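Local coordinates for TfuA domain-containing protein (Methanosarcina acetivorans, PDB 6XP8) that takes part in peptide backbone thioamidation, probably working alongside a YcaO protein, at residues 129-134 / 154-159. Numbering follows the deposited sequence.
Sequences VNIRET and DLAINT
Ile131 of helix 128-140 meets Ala156 near the C-terminal end of helix 146-157; these two helices, consecutive in the chain and joined by a short connection, belong to the helical region that follows the parallel five-stranded sheet in sequence. Ile131 CG2 lies 3.8 Å from Ala156 CB. With a methyl as the whole side chain of Ala156, the CA atoms of Ile131 and Ala156, the closest CA pair across the contact, are 7.6 Å apart. CG2 gets there because it sits anti to the backbone N of Ile131, while CG1 lies beside that N. Tyr166 packs on Ile131 and Leu169 on Ala156, both from helix 166-175.

Arg132 is the side chain to follow. From CB, its CG stands anti to the carbonyl carbon (chi1 -71°), and the chain then runs extended through CD to NE. CB, CG and CD meet no atom of 154-159, and NE is in a salt bridge with Glu111 OE1, outside the two helices. Beyond CZ, NH2 makes the touch with Ile157, whose side chain slants across that of Arg132. No hydrogen bond joins the two segments; the contact is van der Waals, the CD1 methyl of Ile157 set obliquely to the guanidinium, 4.0 Å from Arg132 NH2.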
loop_
_atom_site.group_PDB
_atom_site.type_symbol
_atom_site.label_atom_id
_atom_site.label_comp_id
_atom_site.label_asym_id
_atom_site.label_seq_id
_atom_site.Cartn_x
_atom_site.Cartn_y
_atom_site.Cartn_z
ATOM N N VAL A 129 6.531 3.722 -2.587
ATOM C CA VAL A 129 7.182 2.722 -1.713
ATOM C C VAL A 129 7.782 1.527 -2.468
ATOM O O VAL A 129 8.888 1.098 -2.139
ATOM C CB VAL A 129 6.306 2.240 -0.520
ATOM C CG1 VAL A 129 6.135 3.360 0.502
ATOM C CG2 VAL A 129 4.965 1.688 -0.980
ATOM N N ASN A 130 7.053 1.019 -3.471
ATOM C CA ASN A 130 7.544 -0.047 -4.364
ATOM C C ASN A 130 8.740 0.435 -5.196
ATOM O O ASN A 130 9.692 -0.320 -5.393
ATOM C CB ASN A 130 6.437 -0.561 -5.303
ATOM C CG ASN A 130 5.465 -1.534 -4.633
ATOM O OD1 ASN A 130 5.385 -1.639 -3.408
ATOM N ND2 ASN A 130 4.678 -2.220 -5.455
ATOM N N ILE A 131 8.683 1.685 -5.671
ATOM C CA ILE A 131 9.786 2.292 -6.444
ATOM C C ILE A 131 11.045 2.390 -5.573
ATOM O O ILE A 131 12.137 2.007 -6.011
ATOM C CB ILE A 131 9.390 3.665 -7.063
ATOM C CG1 ILE A 131 8.302 3.478 -8.130
ATOM C CG2 ILE A 131 10.600 4.384 -7.664
ATOM C CD1 ILE A 131 7.515 4.736 -8.469
ATOM N N ARG A 132 10.872 2.862 -4.335
ATOM C CA ARG A 132 11.962 2.959 -3.352
ATOM C C ARG A 132 12.679 1.616 -3.171
ATOM O O ARG A 132 13.904 1.531 -3.306
ATOM C CB ARG A 132 11.435 3.455 -1.995
ATOM C CG ARG A 132 11.016 4.921 -1.960
ATOM C CD ARG A 132 10.657 5.346 -0.541
ATOM N NE ARG A 132 10.214 6.742 -0.452
ATOM C CZ ARG A 132 11.016 7.808 -0.409
ATOM N NH1 ARG A 132 12.343 7.679 -0.472
ATOM N NH2 ARG A 132 10.483 9.024 -0.313
ATOM N N GLU A 133 11.892 0.572 -2.905
ATOM C CA GLU A 133 12.410 -0.768 -2.635
ATOM C C GLU A 133 12.997 -1.450 -3.869
ATOM O O GLU A 133 13.986 -2.194 -3.764
ATOM C CB GLU A 133 11.316 -1.634 -2.010
ATOM C CG GLU A 133 11.010 -1.271 -0.564
ATOM C CD GLU A 133 12.206 -1.462 0.350
ATOM O OE1 GLU A 133 12.568 -2.624 0.624
ATOM O OE2 GLU A 133 12.783 -0.450 0.796
ATOM N N THR A 134 12.385 -1.197 -5.025
ATOM C CA THR A 134 12.835 -1.778 -6.294
ATOM C C THR A 134 14.126 -1.107 -6.779
ATOM O O THR A 134 15.031 -1.801 -7.240
ATOM C CB THR A 134 11.714 -1.778 -7.358
ATOM O OG1 THR A 134 10.600 -2.528 -6.852
ATOM C CG2 THR A 134 12.166 -2.425 -8.663
ATOM N N ASP A 154 14.544 10.772 -6.950
ATOM C CA ASP A 154 14.088 12.166 -6.971
ATOM C C ASP A 154 13.067 12.425 -8.085
ATOM O O ASP A 154 12.067 13.122 -7.867
ATOM C CB ASP A 154 15.277 13.124 -7.109
ATOM C CG ASP A 154 14.846 14.577 -7.206
ATOM O OD1 ASP A 154 14.441 15.153 -6.168
ATOM O OD2 ASP A 154 14.904 15.140 -8.320
ATOM N N LEU A 155 13.324 11.869 -9.273
ATOM C CA LEU A 155 12.386 11.973 -10.396
ATOM C C LEU A 155 11.025 11.374 -10.032
ATOM O O LEU A 155 9.990 12.001 -10.271
ATOM C CB LEU A 155 12.955 11.334 -11.678
ATOM C CG LEU A 155 12.087 11.327 -12.953
ATOM C CD1 LEU A 155 11.618 12.719 -13.370
ATOM C CD2 LEU A 155 12.797 10.636 -14.112
ATOM N N ALA A 156 11.044 10.178 -9.439
ATOM C CA ALA A 156 9.811 9.482 -9.041
ATOM C C ALA A 156 9.004 10.296 -8.025
ATOM O O ALA A 156 7.790 10.451 -8.180
ATOM C CB ALA A 156 10.127 8.098 -8.500
ATOM N N ILE A 157 9.692 10.837 -7.015
ATOM C CA ILE A 157 9.077 11.720 -6.007
ATOM C C ILE A 157 8.395 12.915 -6.692
ATOM O O ILE A 157 7.291 13.313 -6.305
ATOM C CB ILE A 157 10.113 12.176 -4.933
ATOM C CG1 ILE A 157 10.612 10.966 -4.119
ATOM C CG2 ILE A 157 9.536 13.251 -4.007
ATOM C CD1 ILE A 157 11.889 11.207 -3.330
ATOM N N ASN A 158 9.048 13.445 -7.729
ATOM C CA ASN A 158 8.568 14.606 -8.483
ATOM C C ASN A 158 7.681 14.287 -9.692
ATOM O O ASN A 158 7.501 15.123 -10.587
ATOM C CB ASN A 158 9.758 15.483 -8.882
ATOM C CG ASN A 158 10.279 16.292 -7.720
ATOM O OD1 ASN A 158 9.615 17.218 -7.246
ATOM N ND2 ASN A 158 11.461 15.942 -7.239
ATOM N N THR A 159 7.101 13.089 -9.689
ATOM C CA THR A 159 6.174 12.654 -10.730
ATOM C C THR A 159 4.774 12.532 -10.137
ATOM O O THR A 159 4.590 11.893 -9.094
ATOM C CB THR A 159 6.634 11.314 -11.350
ATOM O OG1 THR A 159 7.933 11.489 -11.922
ATOM C CG2 THR A 159 5.675 10.823 -12.445
#